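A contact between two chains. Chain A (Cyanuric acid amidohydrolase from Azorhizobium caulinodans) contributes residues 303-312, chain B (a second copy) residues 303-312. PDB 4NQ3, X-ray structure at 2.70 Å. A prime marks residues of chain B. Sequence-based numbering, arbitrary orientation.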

# COMPACT_ATOMS: atom_id res chain seq x y z
N ASP A 303 -6.61 -8.33 -8.95
CA ASP A 303 -7.11 -7.08 -9.50
C ASP A 303 -6.78 -5.87 -8.64
O ASP A 303 -7.25 -4.76 -8.93
N ASP A 304 -5.97 -6.07 -7.61
CA ASP A 304 -5.75 -5.06 -6.57
C ASP A 304 -4.42 -4.34 -6.74
O ASP A 304 -3.35 -4.93 -6.51
N SER A 305 -4.47 -3.07 -7.10
CA SER A 305 -3.25 -2.28 -7.31
C SER A 305 -2.64 -1.69 -6.03
O SER A 305 -1.60 -1.02 -6.07
N ASP A 306 -3.31 -1.90 -4.90
CA ASP A 306 -2.81 -1.42 -3.62
C ASP A 306 -1.99 -2.52 -2.97
O ASP A 306 -0.83 -2.32 -2.61
N ILE A 307 -2.58 -3.70 -2.86
CA ILE A 307 -1.93 -4.86 -2.26
C ILE A 307 -1.64 -5.94 -3.32
O ILE A 307 -2.54 -6.44 -4.01
N SER A 308 -0.35 -6.25 -3.47
CA SER A 308 0.15 -7.26 -4.41
C SER A 308 -0.41 -8.67 -4.11
O SER A 308 -0.47 -9.08 -2.95
N PRO A 309 -0.80 -9.43 -5.15
CA PRO A 309 -1.56 -10.69 -4.97
C PRO A 309 -1.00 -11.67 -3.93
O PRO A 309 -1.72 -12.08 -3.04
N THR A 310 0.29 -11.99 -3.99
CA THR A 310 0.86 -12.92 -3.02
C THR A 310 0.71 -12.45 -1.58
O THR A 310 0.62 -13.26 -0.66
N ARG A 311 0.72 -11.13 -1.40
CA ARG A 311 0.47 -10.54 -0.10
C ARG A 311 -0.91 -10.99 0.44
O ARG A 311 -1.02 -11.41 1.61
N HIS A 312 -1.94 -10.94 -0.43
CA HIS A 312 -3.26 -11.47 -0.09
C HIS A 312 -3.18 -12.96 0.21
O HIS A 312 -3.50 -13.39 1.31
N ASP B 303 2.02 -2.55 13.48
CA ASP B 303 3.30 -1.89 13.23
C ASP B 303 3.51 -1.69 11.73
O ASP B 303 4.59 -1.29 11.30
N ASP B 304 2.48 -1.98 10.93
CA ASP B 304 2.60 -2.03 9.47
C ASP B 304 2.03 -0.78 8.82
O ASP B 304 0.81 -0.58 8.80
N SER B 305 2.92 0.04 8.26
CA SER B 305 2.57 1.31 7.63
C SER B 305 2.10 1.22 6.16
O SER B 305 1.65 2.21 5.59
N ASP B 306 2.19 0.04 5.55
CA ASP B 306 1.76 -0.14 4.16
C ASP B 306 0.33 -0.59 4.12
O ASP B 306 -0.49 -0.06 3.39
N ILE B 307 0.04 -1.62 4.90
CA ILE B 307 -1.30 -2.19 4.98
C ILE B 307 -1.92 -1.93 6.35
O ILE B 307 -1.43 -2.43 7.37
N SER B 308 -3.03 -1.18 6.35
CA SER B 308 -3.75 -0.82 7.57
C SER B 308 -4.27 -2.05 8.33
O SER B 308 -4.79 -2.98 7.72
N PRO B 309 -4.16 -2.03 9.67
CA PRO B 309 -4.41 -3.16 10.57
C PRO B 309 -5.70 -3.93 10.30
O PRO B 309 -5.68 -5.15 10.33
N THR B 310 -6.82 -3.25 10.09
CA THR B 310 -8.06 -3.97 9.79
C THR B 310 -8.00 -4.77 8.47
O THR B 310 -8.60 -5.85 8.39
N ARG B 311 -7.29 -4.28 7.46
CA ARG B 311 -7.09 -5.04 6.22
C ARG B 311 -6.41 -6.40 6.51
O ARG B 311 -6.80 -7.42 5.96
N HIS B 312 -5.39 -6.39 7.37
CA HIS B 312 -4.77 -7.63 7.84
C HIS B 312 -5.76 -8.55 8.55
O HIS B 312 -5.89 -9.73 8.20

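Two copies of the same loop-to-helix turn meet here with Ile307 opposite Ile307′, their CA atoms 7.7 Å apart, and the 307 Å² buried between them is spread over a few side chains used twice.

Along chain B, Asp303′ stays out of reach, and the contact begins at Asp304′. Its CA-to-CB bond points toward chain A, and with chi1 in t (-167°) the carboxylate is put to work on its own loop as well as across the gap. OD1 gathers backbone amides: Asp306′ N donates to Asp304′ OD1 at 3.0 Å, and Ile307′ N adds a weak bond to the same Asp304′ OD1 at 3.4 Å. The other oxygen is held from the helix, with His312′ NE2 donating to Asp304′ OD2 at 2.9 Å. An acid fixed in this way presents a set charge to the neighbour, and Arg311 NH2 lies 3.9 Å from Asp304′ OD2, a long salt bridge rather than a hydrogen bond.

Ser305′ takes no part. Asp306′, in m, points toward chain A and supports the edge of the same guanidinium: Arg311 NH2 comes within 4.0 Å of Asp306′ CB. Its carboxylate adds favourable charge at longer range, Asp306′ OD2 being 4.2 Å from Arg311 NH2, beyond a salt bridge.

Ile307′ is the apolar centre. Its m,t rotamer extends the chain so that Ile307′ CD1 meets Ile307 CD1 at 4.0 Å. The same methyl lies over one face of the Arg311 guanidinium, with Ile307′ CD1 3.5 Å from Arg311 CZ. The cation thus has a methyl over a face while acidic residues approach its edge, an economical way to bury a charged group beside a hydrophobic pair.

Ser308′ precedes the helix at the N-cap position, but its side chain makes no capping bond; it, Pro309′ and Thr310′ leave the contact alone.

Arg311′ returns the arrangement to chain A. Ile307 CD1 sits over one face of its guanidinium, 3.4 Å from Arg311′ CZ, and Asp304 OD2 forms a long salt bridge of 3.8 Å with Arg311′ NH2. The two arginines do not share a conformation: Arg311′ leaves CA in m and t (-76°, 168°), whereas Arg311 has chi1 and chi2 between wells (-140°, 124°), yet both reach equivalent partners.

His312′ starts sideways and, in m, brings its ring end nearer the interface, where its role is to brace Asp304′. The rule is modest: no hydrogen bond crosses, and internally anchored acids, an isoleucine pair and reciprocal arginines make the fit.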

# COMPACT_ATOMS: atom_id res chain seq x y z
CB ASP A 303 -8.65 -7.14 -9.66
CG ASP A 303 -9.09 -8.19 -10.68
OD1 ASP A 303 -8.41 -8.34 -11.71
OD2 ASP A 303 -10.14 -8.84 -10.44
CB ASP A 304 -5.82 -5.73 -5.19
CG ASP A 304 -5.89 -4.73 -4.03
OD1 ASP A 304 -5.48 -3.55 -4.21
OD2 ASP A 304 -6.34 -5.14 -2.93
CB SER A 305 -3.54 -1.16 -8.31
OG SER A 305 -4.00 -1.71 -9.52
CB ASP A 306 -3.97 -0.99 -2.72
CG ASP A 306 -4.75 0.20 -3.28
OD1 ASP A 306 -4.10 1.19 -3.71
OD2 ASP A 306 -6.01 0.14 -3.28
CB ILE A 307 -2.80 -5.45 -1.12
CG1 ILE A 307 -3.05 -4.39 -0.05
CG2 ILE A 307 -2.16 -6.72 -0.55
CD1 ILE A 307 -4.01 -4.83 1.06
CB SER A 308 1.68 -7.24 -4.39
OG SER A 308 2.21 -8.38 -5.03
CB PRO A 309 -1.50 -11.32 -6.35
CG PRO A 309 -1.35 -10.18 -7.26
CD PRO A 309 -0.47 -9.20 -6.56
CB THR A 310 2.30 -13.10 -3.26
OG1 THR A 310 2.83 -11.83 -3.67
CG2 THR A 310 2.49 -14.12 -4.34
CB ARG A 311 0.55 -9.02 -0.20
CG ARG A 311 1.23 -8.34 0.95
CD ARG A 311 2.38 -7.49 0.46
NE ARG A 311 2.60 -6.31 1.30
CZ ARG A 311 2.75 -6.32 2.63
NH1 ARG A 311 2.67 -7.46 3.32
NH2 ARG A 311 2.96 -5.18 3.28
CB HIS A 312 -4.27 -11.26 -1.24
CG HIS A 312 -4.78 -9.85 -1.37
ND1 HIS A 312 -5.72 -9.32 -0.52
CD2 HIS A 312 -4.49 -8.88 -2.27
CE1 HIS A 312 -5.97 -8.07 -0.87
NE2 HIS A 312 -5.24 -7.78 -1.93
CB ASP B 303 4.46 -2.69 13.84
CG ASP B 303 4.43 -2.74 15.38
OD1 ASP B 303 4.11 -1.71 16.00
OD2 ASP B 303 4.71 -3.81 15.98
CB ASP B 304 1.89 -3.26 8.92
CG ASP B 304 2.25 -3.56 7.46
OD1 ASP B 304 2.72 -2.63 6.74
OD2 ASP B 304 2.05 -4.72 7.02
CB SER B 305 3.78 2.25 7.69
OG SER B 305 4.25 2.46 9.02
CB ASP B 306 2.64 -1.16 3.42
CG ASP B 306 4.09 -0.70 3.24
OD1 ASP B 306 4.31 0.46 2.81
OD2 ASP B 306 5.00 -1.52 3.51
CB ILE B 307 -1.25 -3.69 4.72
CG1 ILE B 307 -0.78 -3.95 3.30
CG2 ILE B 307 -2.61 -4.32 4.94
CD1 ILE B 307 -0.57 -5.43 2.99
CB SER B 308 -4.92 0.11 7.22
OG SER B 308 -5.82 0.20 8.32
CB PRO B 309 -4.47 -2.49 11.94
CG PRO B 309 -3.65 -1.29 11.80
CD PRO B 309 -3.88 -0.79 10.41
CB THR B 310 -9.25 -3.02 9.74
OG1 THR B 310 -8.83 -1.77 9.19
CG2 THR B 310 -9.76 -2.78 11.15
CB ARG B 311 -6.28 -4.25 5.19
CG ARG B 311 -7.00 -3.13 4.46
CD ARG B 311 -6.00 -2.26 3.70
NE ARG B 311 -6.06 -2.24 2.21
CZ ARG B 311 -6.82 -3.01 1.42
NH1 ARG B 311 -7.65 -3.92 1.90
NH2 ARG B 311 -6.74 -2.85 0.10
CB HIS B 312 -3.61 -7.36 8.80
CG HIS B 312 -2.33 -6.97 8.15
ND1 HIS B 312 -1.51 -7.88 7.53
CD2 HIS B 312 -1.71 -5.77 8.05
CE1 HIS B 312 -0.44 -7.26 7.06
NE2 HIS B 312 -0.53 -5.98 7.37